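Long-range contacts in probable manganase-dependent inorganic pyrophosphatase (Clostridium perfringens, PDB 3L2B), which probably hydrolyses inorganic pyrophosphate to phosphate, under the control of a CBS and DRTGG regulatory region that binds inhibitory AMP and activating diadenosine tetraphosphate: residues N195-S200 with S218-I223; D15-L20 with K39-A44; V5-E10 with D203-V208. One frame throughout, in Å; residues are numbered along the deposited sequence.

Contact 1 (N195-S200 with S218-I223); sequences NLVAVS and SNYPVI. With B4P (bis(adenosine)-5'-tetraphosphate), chain C.
Val-197 grips the adenine with both of its backbone polar atoms, as a neighbouring strand would. Its N points almost straight at B4P N1A (3.0 Å, 174°), and its O takes a hydrogen from B4P N6A at 3.0 Å. A second, weak bond runs from B4P N6A to Asn-219 O at 3.3 Å, so the amino group bridges the two segments just where they splay apart. Beyond that point they pair as parallel strands: Val-199 N donates to Pro-221 O at 2.9 Å, and Ile-223 N to Val-199 O at 2.8 Å, both nearly along the C=O axes. Tyr-220 brings a ring edge to Val-197 O, while Val-197 CG1, anti to the backbone N, lies alongside Tyr-220 CE1 (3.8 Å); the phenol OH bonds to Thr-215. Val-199 CG2 and Val-222 CG2 meet obliquely on one face of the sheet. This is the beta-alpha-beta unit of a CBS motif, with helix 205-215 as its crossover. Just before the second strand Ser-218 holds phosphate oxygens, its OG 2.7 Å from B4P O1B. A donor facing N1A and acceptors facing N6A complement adenine's acceptor N1A and donor N6A, consistent with selection of adenine nucleotides.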
loop_
_atom_site.group_PDB
_atom_site.type_symbol
_atom_site.label_atom_id
_atom_site.label_comp_id
_atom_site.label_asym_id
_atom_site.label_seq_id
_atom_site.Cartn_x
_atom_site.Cartn_y
_atom_site.Cartn_z
ATOM N N ASN A 195 9.214 0.027 21.773
ATOM C CA ASN A 195 10.274 1.029 21.621
ATOM C C ASN A 195 9.756 2.371 21.060
ATOM O O ASN A 195 10.479 3.138 20.425
ATOM C CB ASN A 195 11.417 0.461 20.760
ATOM C CG ASN A 195 11.689 -1.040 21.049
ATOM O OD1 ASN A 195 11.426 -1.901 20.208
ATOM N ND2 ASN A 195 12.181 -1.340 22.243
ATOM N N LEU A 196 8.480 2.625 21.295
ATOM C CA LEU A 196 7.918 3.952 21.078
ATOM C C LEU A 196 8.545 4.813 22.138
ATOM O O LEU A 196 8.619 4.420 23.296
ATOM C CB LEU A 196 6.388 3.952 21.198
ATOM C CG LEU A 196 5.672 5.285 21.003
ATOM C CD1 LEU A 196 6.108 6.036 19.736
ATOM C CD2 LEU A 196 4.189 5.060 20.966
ATOM N N VAL A 197 9.064 5.952 21.728
ATOM C CA VAL A 197 9.680 6.872 22.670
ATOM C C VAL A 197 8.746 8.047 22.901
ATOM O O VAL A 197 8.443 8.812 21.990
ATOM C CB VAL A 197 11.056 7.352 22.166
ATOM C CG1 VAL A 197 11.697 8.288 23.173
ATOM C CG2 VAL A 197 11.969 6.141 21.864
ATOM N N ALA A 198 8.272 8.145 24.140
ATOM C CA ALA A 198 7.366 9.201 24.578
ATOM C C ALA A 198 8.041 10.006 25.649
ATOM O O ALA A 198 8.974 9.545 26.277
ATOM C CB ALA A 198 6.104 8.599 25.131
ATOM N N VAL A 199 7.542 11.210 25.862
ATOM C CA VAL A 199 7.993 12.042 26.960
ATOM C C VAL A 199 6.807 12.411 27.847
ATOM O O VAL A 199 5.657 12.406 27.415
ATOM C CB VAL A 199 8.727 13.299 26.459
ATOM C CG1 VAL A 199 9.841 12.912 25.521
ATOM C CG2 VAL A 199 7.788 14.243 25.769
ATOM N N SER A 200 7.095 12.677 29.109
ATOM C CA SER A 200 6.058 13.101 30.063
ATOM C C SER A 200 6.073 14.608 30.282
ATOM O O SER A 200 7.116 15.231 30.302
ATOM C CB SER A 200 6.216 12.393 31.423
ATOM O OG SER A 200 6.019 10.993 31.304
ATOM N N SER A 218 11.692 12.989 14.759
ATOM C CA SER A 218 11.339 14.391 14.589
ATOM C C SER A 218 10.210 14.859 15.546
ATOM O O SER A 218 10.115 16.035 15.873
ATOM C CB SER A 218 11.003 14.668 13.126
ATOM O OG SER A 218 9.701 14.254 12.833
ATOM N N ASN A 219 9.403 13.925 16.037
ATOM C CA ASN A 219 8.309 14.243 16.973
ATOM C C ASN A 219 8.095 13.149 18.028
ATOM O O ASN A 219 8.282 11.954 17.759
ATOM C CB ASN A 219 6.989 14.469 16.227
ATOM C CG ASN A 219 7.015 15.682 15.332
ATOM O OD1 ASN A 219 7.090 16.833 15.802
ATOM N ND2 ASN A 219 6.966 15.440 14.015
ATOM N N TYR A 220 7.713 13.580 19.222
ATOM C CA TYR A 220 7.538 12.689 20.371
ATOM C C TYR A 220 6.180 12.862 21.082
ATOM O O TYR A 220 5.780 13.963 21.436
ATOM C CB TYR A 220 8.683 12.905 21.366
ATOM C CG TYR A 220 10.057 12.595 20.803
ATOM C CD1 TYR A 220 10.696 11.398 21.090
ATOM C CD2 TYR A 220 10.718 13.515 19.993
ATOM C CE1 TYR A 220 11.952 11.127 20.586
ATOM C CE2 TYR A 220 11.968 13.248 19.471
ATOM C CZ TYR A 220 12.588 12.054 19.770
ATOM O OH TYR A 220 13.832 11.795 19.232
ATOM N N PRO A 221 5.455 11.766 21.285
ATOM C CA PRO A 221 4.193 11.979 21.988
ATOM C C PRO A 221 4.415 12.358 23.439
ATOM O O PRO A 221 5.357 11.912 24.073
ATOM C CB PRO A 221 3.471 10.642 21.844
ATOM C CG PRO A 221 4.525 9.652 21.340
ATOM C CD PRO A 221 5.524 10.455 20.615
ATOM N N VAL A 222 3.565 13.242 23.918
ATOM C CA VAL A 222 3.641 13.749 25.276
ATOM C C VAL A 222 2.489 13.181 26.065
ATOM O O VAL A 222 1.325 13.285 25.657
ATOM C CB VAL A 222 3.537 15.276 25.305
ATOM C CG1 VAL A 222 3.449 15.768 26.733
ATOM C CG2 VAL A 222 4.734 15.901 24.526
ATOM N N ILE A 223 2.837 12.553 27.180
ATOM C CA ILE A 223 1.854 11.995 28.105
ATOM C C ILE A 223 1.932 12.778 29.431
ATOM O O ILE A 223 2.979 13.285 29.806
ATOM C CB ILE A 223 2.053 10.452 28.353
ATOM C CG1 ILE A 223 3.393 10.154 29.043
ATOM C CG2 ILE A 223 1.949 9.647 27.043
ATOM C CD1 ILE A 223 3.645 8.635 29.275
HETATM P PA B4P C . 11.261 10.118 11.957
HETATM O O1A B4P C . 12.708 9.889 11.973
HETATM O O2A B4P C . 10.721 11.024 13.152
HETATM O O3A B4P C . 10.933 10.654 10.503
HETATM P PB B4P C . 9.661 11.475 9.998
HETATM O O1B B4P C . 9.675 12.850 10.524
HETATM O O2B B4P C . 8.321 10.670 10.298
HETATM O O3B B4P C . 9.964 11.430 8.425
HETATM P PG B4P C . 10.858 12.537 7.686
HETATM O O1G B4P C . 12.041 12.820 8.530
HETATM O O2G B4P C . 11.170 12.152 6.179
HETATM O O3G B4P C . 9.876 13.796 7.578
HETATM P PD B4P C . 10.328 15.089 6.729
HETATM O O1D B4P C . 9.680 16.293 7.274
HETATM O O2D B4P C . 11.931 15.185 6.671
HETATM O O5E B4P C . 10.563 8.696 12.128
HETATM C C5E B4P C . 10.591 7.755 11.052
HETATM C C4E B4P C . 9.642 6.622 11.421
HETATM O O4E B4P C . 9.972 6.126 12.712
HETATM C C3E B4P C . 8.219 7.120 11.533
HETATM O O3E B4P C . 7.530 6.826 10.348
HETATM C C2E B4P C . 7.633 6.416 12.729
HETATM O O2E B4P C . 7.006 5.210 12.336
HETATM C C1E B4P C . 8.818 6.071 13.593
HETATM N N9A B4P C . 8.826 7.023 14.734
HETATM C C8A B4P C . 8.668 8.369 14.658
HETATM N N7A B4P C . 8.702 8.942 15.897
HETATM C C5A B4P C . 8.889 7.962 16.789
HETATM C C6A B4P C . 9.016 7.864 18.244
HETATM N N6A B4P C . 8.971 8.953 19.016
HETATM N N1A B4P C . 9.176 6.642 18.798
HETATM C C2A B4P C . 9.238 5.535 18.036
HETATM N N3A B4P C . 9.118 5.555 16.708
HETATM C C4A B4P C . 8.945 6.702 16.022
HETATM O O5F B4P C . 9.742 14.726 5.299
HETATM C C5F B4P C . 8.348 14.512 5.164
HETATM C C4F B4P C . 8.073 14.157 3.726
HETATM O O4F B4P C . 8.366 15.291 2.902
HETATM C C3F B4P C . 8.950 13.012 3.276
HETATM O O3F B4P C . 8.229 11.778 3.313
HETATM C C2F B4P C . 9.335 13.391 1.854
HETATM O O2F B4P C . 8.364 12.810 1.010
HETATM C C1F B4P C . 9.239 14.917 1.828
HETATM N N9B B4P C . 10.614 15.444 1.955
HETATM C C8B B4P C . 11.595 14.995 2.763
HETATM N N7B B4P C . 12.733 15.702 2.564
HETATM C C5B B4P C . 12.499 16.613 1.615
HETATM C C6B B4P C . 13.277 17.666 0.935
HETATM N N6B B4P C . 14.566 17.892 1.250
HETATM N N1B B4P C . 12.655 18.392 -0.003
HETATM C C2B B4P C . 11.372 18.187 -0.329
HETATM N N3B B4P C . 10.610 17.238 0.234
HETATM C C4B B4P C . 11.108 16.431 1.204
#

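Contact 2 (D15-L20 with K39-A44); sequences DKIAPL and KSIPVA. With B4P (bis(adenosine)-5'-tetraphosphate), chain C.
The loop 15-20 meets strand 40-44 at a single backbone bridge, Leu-20 N giving its hydrogen to Pro-42 O at 2.8 Å and Ala-44 N giving its own to Leu-20 O at 2.9 Å; the two runs diverge by 62°, and the pairing amounts to this one bridge. The first bond is bent (155°) but lies in the carbonyl plane; the second is straighter. Leu-20 and Ile-41 do most of the side-chain work, crossing at about a right angle. In Ile-41, CG1 anti to the backbone N and an extended chain beyond it carry CD1 to Leu-20 CG at 3.5 Å and leave CG2 in the crowded position, where Leu-20 CD1 presses on it at 3.5 Å, closer than carbons usually sit. Ile-17 comes in obliquely: its CG2 leans on Ile-41 CG1, and its CD1 reaches Pro-42 CD at 3.8 Å. Farther along, Pro-19 CB rests on Ala-44 CB at 3.8 Å, extending the apolar contact past Pro-42. The other end of the strand is polar. Lys-39, bent at chi3 (-69°), carries NZ into the tetraphosphate, 2.8 Å from B4P O1B and also hydrogen-bonded to B4P O3G and O1D; three oxygens on one ammonium would probably stabilise its positive charge. Lys-39 of the second subunit binds the same ligand. Within this CBS motif the strand has helix 26-35 against its Ile-41 side chain and antiparallel strand 50-55 alongside it: Leu-20 and Ile-41 both lean on Ile-32 of the helix, Leu-20 also touches Ala-29, and strand 50-55 pairs with Ile-41 and Val-43 through Leu-54, Leu-51 and Gly-52.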
loop_
_atom_site.group_PDB
_atom_site.type_symbol
_atom_site.label_atom_id
_atom_site.label_comp_id
_atom_site.label_asym_id
_atom_site.label_seq_id
_atom_site.Cartn_x
_atom_site.Cartn_y
_atom_site.Cartn_z
ATOM N N ASP A 15 2.003 20.372 20.152
ATOM C CA ASP A 15 0.905 20.078 19.250
ATOM C C ASP A 15 -0.098 19.215 19.983
ATOM O O ASP A 15 0.190 18.071 20.358
ATOM C CB ASP A 15 1.387 19.331 18.004
ATOM C CG ASP A 15 2.562 20.004 17.329
ATOM O OD1 ASP A 15 2.543 21.235 17.130
ATOM O OD2 ASP A 15 3.514 19.281 16.986
ATOM N N LYS A 16 -1.279 19.774 20.192
ATOM C CA LYS A 16 -2.379 18.998 20.712
ATOM C C LYS A 16 -2.878 18.204 19.537
ATOM O O LYS A 16 -3.290 18.762 18.534
ATOM C CB LYS A 16 -3.484 19.885 21.274
ATOM C CG LYS A 16 -3.024 20.834 22.360
ATOM C CD LYS A 16 -2.496 20.097 23.597
ATOM C CE LYS A 16 -1.763 21.059 24.548
ATOM N NZ LYS A 16 -2.398 22.423 24.637
ATOM N N ILE A 17 -2.776 16.896 19.627
ATOM C CA ILE A 17 -3.323 16.032 18.580
ATOM C C ILE A 17 -4.299 15.132 19.253
ATOM O O ILE A 17 -3.944 14.471 20.226
ATOM C CB ILE A 17 -2.276 15.096 17.944
ATOM C CG1 ILE A 17 -0.918 15.777 17.736
ATOM C CG2 ILE A 17 -2.819 14.506 16.629
ATOM C CD1 ILE A 17 0.155 14.769 17.353
ATOM N N ALA A 18 -5.518 15.103 18.747
ATOM C CA ALA A 18 -6.494 14.115 19.210
ATOM C C ALA A 18 -6.043 12.738 18.717
ATOM O O ALA A 18 -5.882 12.544 17.524
ATOM C CB ALA A 18 -7.914 14.441 18.690
ATOM N N PRO A 19 -5.794 11.802 19.636
ATOM C CA PRO A 19 -5.298 10.470 19.232
ATOM C C PRO A 19 -6.337 9.583 18.601
ATOM O O PRO A 19 -7.516 9.759 18.817
ATOM C CB PRO A 19 -4.828 9.841 20.543
ATOM C CG PRO A 19 -5.480 10.641 21.637
ATOM C CD PRO A 19 -5.847 11.977 21.099
ATOM N N LEU A 20 -5.861 8.634 17.810
ATOM C CA LEU A 20 -6.716 7.622 17.209
ATOM C C LEU A 20 -7.077 6.521 18.200
ATOM O O LEU A 20 -6.255 6.073 19.003
ATOM C CB LEU A 20 -5.994 6.977 16.022
ATOM C CG LEU A 20 -5.682 7.918 14.864
ATOM C CD1 LEU A 20 -4.965 7.181 13.778
ATOM C CD2 LEU A 20 -6.973 8.564 14.321
ATOM N N LYS A 39 2.600 13.600 9.968
ATOM C CA LYS A 39 3.439 12.508 9.456
ATOM C C LYS A 39 3.295 11.313 10.379
ATOM O O LYS A 39 3.571 10.167 10.020
ATOM C CB LYS A 39 4.913 12.936 9.378
ATOM C CG LYS A 39 5.115 14.306 8.701
ATOM C CD LYS A 39 6.594 14.732 8.557
ATOM C CE LYS A 39 7.239 15.058 9.897
ATOM N NZ LYS A 39 8.693 15.318 9.766
ATOM N N SER A 40 2.866 11.599 11.596
ATOM C CA SER A 40 2.494 10.548 12.542
ATOM C C SER A 40 1.388 11.019 13.455
ATOM O O SER A 40 1.046 12.213 13.504
ATOM C CB SER A 40 3.680 10.111 13.363
ATOM O OG SER A 40 4.036 11.159 14.224
ATOM N N ILE A 41 0.805 10.052 14.153
ATOM C CA ILE A 41 -0.354 10.311 14.998
ATOM C C ILE A 41 -0.452 9.261 16.088
ATOM O O ILE A 41 -0.332 8.063 15.830
ATOM C CB ILE A 41 -1.660 10.373 14.184
ATOM C CG1 ILE A 41 -2.812 10.914 15.041
ATOM C CG2 ILE A 41 -1.989 9.010 13.609
ATOM C CD1 ILE A 41 -4.141 11.036 14.294
ATOM N N PRO A 42 -0.612 9.708 17.334
ATOM C CA PRO A 42 -0.683 8.758 18.450
ATOM C C PRO A 42 -1.977 7.934 18.491
ATOM O O PRO A 42 -3.044 8.364 18.065
ATOM C CB PRO A 42 -0.543 9.660 19.676
ATOM C CG PRO A 42 -1.053 11.004 19.214
ATOM C CD PRO A 42 -0.704 11.113 17.770
ATOM N N VAL A 43 -1.832 6.720 18.973
ATOM C CA VAL A 43 -2.948 5.821 19.161
ATOM C C VAL A 43 -3.128 5.612 20.670
ATOM O O VAL A 43 -2.159 5.352 21.393
ATOM C CB VAL A 43 -2.697 4.473 18.492
ATOM C CG1 VAL A 43 -3.928 3.584 18.611
ATOM C CG2 VAL A 43 -2.257 4.666 17.012
ATOM N N ALA A 44 -4.368 5.751 21.129
ATOM C CA ALA A 44 -4.690 5.688 22.579
ATOM C C ALA A 44 -5.952 4.907 22.868
ATOM O O ALA A 44 -6.881 4.903 22.070
ATOM C CB ALA A 44 -4.838 7.094 23.155
HETATM P PA B4P C . 11.261 10.118 11.957
HETATM O O1A B4P C . 12.708 9.889 11.973
HETATM O O2A B4P C . 10.721 11.024 13.152
HETATM O O3A B4P C . 10.933 10.654 10.503
HETATM P PB B4P C . 9.661 11.475 9.998
HETATM O O1B B4P C . 9.675 12.850 10.524
HETATM O O2B B4P C . 8.321 10.670 10.298
HETATM O O3B B4P C . 9.964 11.430 8.425
HETATM P PG B4P C . 10.858 12.537 7.686
HETATM O O1G B4P C . 12.041 12.820 8.530
HETATM O O2G B4P C . 11.170 12.152 6.179
HETATM O O3G B4P C . 9.876 13.796 7.578
HETATM P PD B4P C . 10.328 15.089 6.729
HETATM O O1D B4P C . 9.680 16.293 7.274
HETATM O O2D B4P C . 11.931 15.185 6.671
HETATM O O5E B4P C . 10.563 8.696 12.128
HETATM C C5E B4P C . 10.591 7.755 11.052
HETATM C C4E B4P C . 9.642 6.622 11.421
HETATM O O4E B4P C . 9.972 6.126 12.712
HETATM C C3E B4P C . 8.219 7.120 11.533
HETATM O O3E B4P C . 7.530 6.826 10.348
HETATM C C2E B4P C . 7.633 6.416 12.729
HETATM O O2E B4P C . 7.006 5.210 12.336
HETATM C C1E B4P C . 8.818 6.071 13.593
HETATM N N9A B4P C . 8.826 7.023 14.734
HETATM C C8A B4P C . 8.668 8.369 14.658
HETATM N N7A B4P C . 8.702 8.942 15.897
HETATM C C5A B4P C . 8.889 7.962 16.789
HETATM C C6A B4P C . 9.016 7.864 18.244
HETATM N N6A B4P C . 8.971 8.953 19.016
HETATM N N1A B4P C . 9.176 6.642 18.798
HETATM C C2A B4P C . 9.238 5.535 18.036
HETATM N N3A B4P C . 9.118 5.555 16.708
HETATM C C4A B4P C . 8.945 6.702 16.022
HETATM O O5F B4P C . 9.742 14.726 5.299
HETATM C C5F B4P C . 8.348 14.512 5.164
HETATM C C4F B4P C . 8.073 14.157 3.726
HETATM O O4F B4P C . 8.366 15.291 2.902
HETATM C C3F B4P C . 8.950 13.012 3.276
HETATM O O3F B4P C . 8.229 11.778 3.313
HETATM C C2F B4P C . 9.335 13.391 1.854
HETATM O O2F B4P C . 8.364 12.810 1.010
HETATM C C1F B4P C . 9.239 14.917 1.828
HETATM N N9B B4P C . 10.614 15.444 1.955
HETATM C C8B B4P C . 11.595 14.995 2.763
HETATM N N7B B4P C . 12.733 15.702 2.564
HETATM C C5B B4P C . 12.499 16.613 1.615
HETATM C C6B B4P C . 13.277 17.666 0.935
HETATM N N6B B4P C . 14.566 17.892 1.250
HETATM N N1B B4P C . 12.655 18.392 -0.003
HETATM C C2B B4P C . 11.372 18.187 -0.329
HETATM N N3B B4P C . 10.610 17.238 0.234
HETATM C C4B B4P C . 11.108 16.431 1.204
#

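Contact 3 (V5-E10 with D203-V208); sequences VKLKVE and DLVEDV
Two backbone bonds join the N-terminal run 5-10 to the start of helix 205-215. Val-9 N donates to Asp-203 O at 2.9 Å, nearly along the C=O axis, and Val-205 N donates to Leu-7 O, also at 2.9 Å but from above the carbonyl plane. Leu-7 O has a second partner: water 1 donates to it at 2.8 Å and accepts from Glu-206 N at 2.8 Å. Between these bonds Leu-204 spreads its methyls over two lysine stems. CD1 is pressed against Lys-6 CE at 3.4 Å, tighter than normal packing, and CD2 lies against Lys-8 CG at 3.5 Å, the two side chains running the same way. Leu-204 occupies the N-cap position, and its O accepts the first helical bond, from Val-208 N. One direct and one water-mediated bond thus bring the amides of Val-205 and Glu-206, which open the helix, to a single carbonyl, whose polarisation the helix dipole would probably increase. The helix is the crossover of a CBS beta-alpha-beta unit, so the distant N-terminal run is fastened to the second CBS motif. Deeper in, Val-9 CG2 meets Val-208 CG2 at 3.9 Å, at about a right angle, and both valines also touch Val-199. The ends of the lysines differ: Lys-8 curls back so that NZ bonds to Lys-6 O, whereas Lys-6 NZ stays 5.3 Å from Glu-206 OE1. In the second shell, Asp-203 OD2 accepts from Ser-200 N, Asp-11 OD2 takes the hydrogen of Lys-8 N, and Leu-12 and Phe-236 pack on Val-205.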
loop_
_atom_site.group_PDB
_atom_site.type_symbol
_atom_site.label_atom_id
_atom_site.label_comp_id
_atom_site.label_asym_id
_atom_site.label_seq_id
_atom_site.Cartn_x
_atom_site.Cartn_y
_atom_site.Cartn_z
ATOM N N VAL A 5 14.752 25.604 39.850
ATOM C CA VAL A 5 13.484 25.564 39.104
ATOM C C VAL A 5 13.827 25.254 37.663
ATOM O O VAL A 5 14.642 25.917 37.039
ATOM C CB VAL A 5 12.719 26.916 39.165
ATOM C CG1 VAL A 5 11.492 26.892 38.266
ATOM C CG2 VAL A 5 12.355 27.297 40.629
ATOM N N LYS A 6 13.227 24.214 37.136
ATOM C CA LYS A 6 13.611 23.766 35.824
ATOM C C LYS A 6 12.419 23.608 34.923
ATOM O O LYS A 6 11.364 23.138 35.319
ATOM C CB LYS A 6 14.411 22.456 35.908
ATOM C CG LYS A 6 15.624 22.548 36.845
ATOM C CD LYS A 6 16.797 21.654 36.429
ATOM C CE LYS A 6 16.696 20.285 37.060
ATOM N NZ LYS A 6 16.581 20.345 38.555
ATOM N N LEU A 7 12.642 24.055 33.703
ATOM C CA LEU A 7 11.708 23.926 32.616
ATOM C C LEU A 7 11.334 22.468 32.429
ATOM O O LEU A 7 12.194 21.615 32.225
ATOM C CB LEU A 7 12.347 24.475 31.342
ATOM C CG LEU A 7 11.490 25.335 30.431
ATOM C CD1 LEU A 7 10.750 26.411 31.198
ATOM C CD2 LEU A 7 12.405 25.928 29.377
ATOM N N LYS A 8 10.037 22.207 32.535
ATOM C CA LYS A 8 9.436 20.914 32.206
ATOM C C LYS A 8 8.753 20.921 30.813
ATOM O O LYS A 8 8.428 21.971 30.262
ATOM C CB LYS A 8 8.418 20.514 33.298
ATOM C CG LYS A 8 9.034 20.220 34.684
ATOM C CD LYS A 8 7.993 20.103 35.810
ATOM C CE LYS A 8 7.729 21.436 36.494
ATOM N NZ LYS A 8 8.973 22.085 37.090
ATOM N N VAL A 9 8.514 19.730 30.270
ATOM C CA VAL A 9 7.793 19.578 28.987
ATOM C C VAL A 9 6.471 20.383 28.963
ATOM O O VAL A 9 6.113 20.990 27.957
ATOM C CB VAL A 9 7.519 18.097 28.637
ATOM C CG1 VAL A 9 6.469 17.975 27.483
ATOM C CG2 VAL A 9 8.803 17.376 28.290
ATOM N N GLU A 10 5.777 20.425 30.090
ATOM C CA GLU A 10 4.480 21.134 30.189
ATOM C C GLU A 10 4.614 22.624 29.898
ATOM O O GLU A 10 3.656 23.259 29.529
ATOM C CB GLU A 10 3.809 20.932 31.565
ATOM C CG GLU A 10 4.621 21.455 32.745
ATOM C CD GLU A 10 4.061 21.090 34.103
ATOM O OE1 GLU A 10 3.173 20.222 34.184
ATOM O OE2 GLU A 10 4.532 21.690 35.099
ATOM N N ASP A 203 8.555 15.637 32.702
ATOM C CA ASP A 203 9.967 15.422 32.362
ATOM C C ASP A 203 10.661 16.787 32.229
ATOM O O ASP A 203 10.073 17.752 31.755
ATOM C CB ASP A 203 10.143 14.666 31.028
ATOM C CG ASP A 203 9.788 13.184 31.114
ATOM O OD1 ASP A 203 9.463 12.691 32.212
ATOM O OD2 ASP A 203 9.839 12.506 30.057
ATOM N N LEU A 204 11.922 16.847 32.620
ATOM C CA LEU A 204 12.696 18.084 32.490
ATOM C C LEU A 204 13.233 18.224 31.069
ATOM O O LEU A 204 13.637 17.249 30.438
ATOM C CB LEU A 204 13.810 18.145 33.547
ATOM C CG LEU A 204 13.276 18.052 34.995
ATOM C CD1 LEU A 204 14.413 17.959 36.009
ATOM C CD2 LEU A 204 12.351 19.227 35.332
ATOM N N VAL A 205 13.191 19.447 30.556
ATOM C CA VAL A 205 13.535 19.685 29.167
ATOM C C VAL A 205 14.983 19.298 28.942
ATOM O O VAL A 205 15.334 18.720 27.920
ATOM C CB VAL A 205 13.283 21.139 28.739
ATOM C CG1 VAL A 205 14.061 21.471 27.466
ATOM C CG2 VAL A 205 11.797 21.351 28.544
ATOM N N GLU A 206 15.799 19.611 29.939
ATOM C CA GLU A 206 17.220 19.231 29.975
ATOM C C GLU A 206 17.389 17.769 29.568
ATOM O O GLU A 206 18.182 17.430 28.686
ATOM C CB GLU A 206 17.767 19.405 31.395
ATOM C CG GLU A 206 19.213 19.822 31.480
ATOM C CD GLU A 206 19.730 19.841 32.924
ATOM O OE1 GLU A 206 18.939 19.574 33.871
ATOM O OE2 GLU A 206 20.933 20.124 33.108
ATOM N N ASP A 207 16.638 16.914 30.238
ATOM C CA ASP A 207 16.788 15.454 30.092
ATOM C C ASP A 207 16.152 14.924 28.799
ATOM O O ASP A 207 16.569 13.898 28.255
ATOM C CB ASP A 207 16.188 14.721 31.301
ATOM C CG ASP A 207 16.880 15.086 32.616
ATOM O OD1 ASP A 207 17.977 15.684 32.577
ATOM O OD2 ASP A 207 16.317 14.782 33.694
ATOM N N VAL A 208 15.138 15.637 28.321
ATOM C CA VAL A 208 14.463 15.296 27.063
ATOM C C VAL A 208 15.345 15.686 25.868
ATOM O O VAL A 208 15.230 15.095 24.805
ATOM C CB VAL A 208 13.040 15.949 26.961
ATOM C CG1 VAL A 208 12.498 15.897 25.547
ATOM C CG2 VAL A 208 12.069 15.261 27.905
HETATM O O HOH W 1 14.934 21.231 32.097
#

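How the contacts relate
From the N terminus the chain first lays down 5-10, then 15-20, and at 39-44 contact 2 closes a short loop around helix 26-35. That loop is nested in the far longer one of contact 3, which also takes in the DRTGG domain. Contact 1 opens at 195-200, contact 3 closes at 203-208 and contact 1 closes at 218-223, so these two cross, while contacts 2 and 1 follow in series. Contacts 1 and 2 belong to different CBS motifs, yet both touch the nucleotide, and Lys-39 adjoins Ser-218 there. Farther along the second motif's strands, Val-9 of contact 3 packs against Val-222 of contact 1.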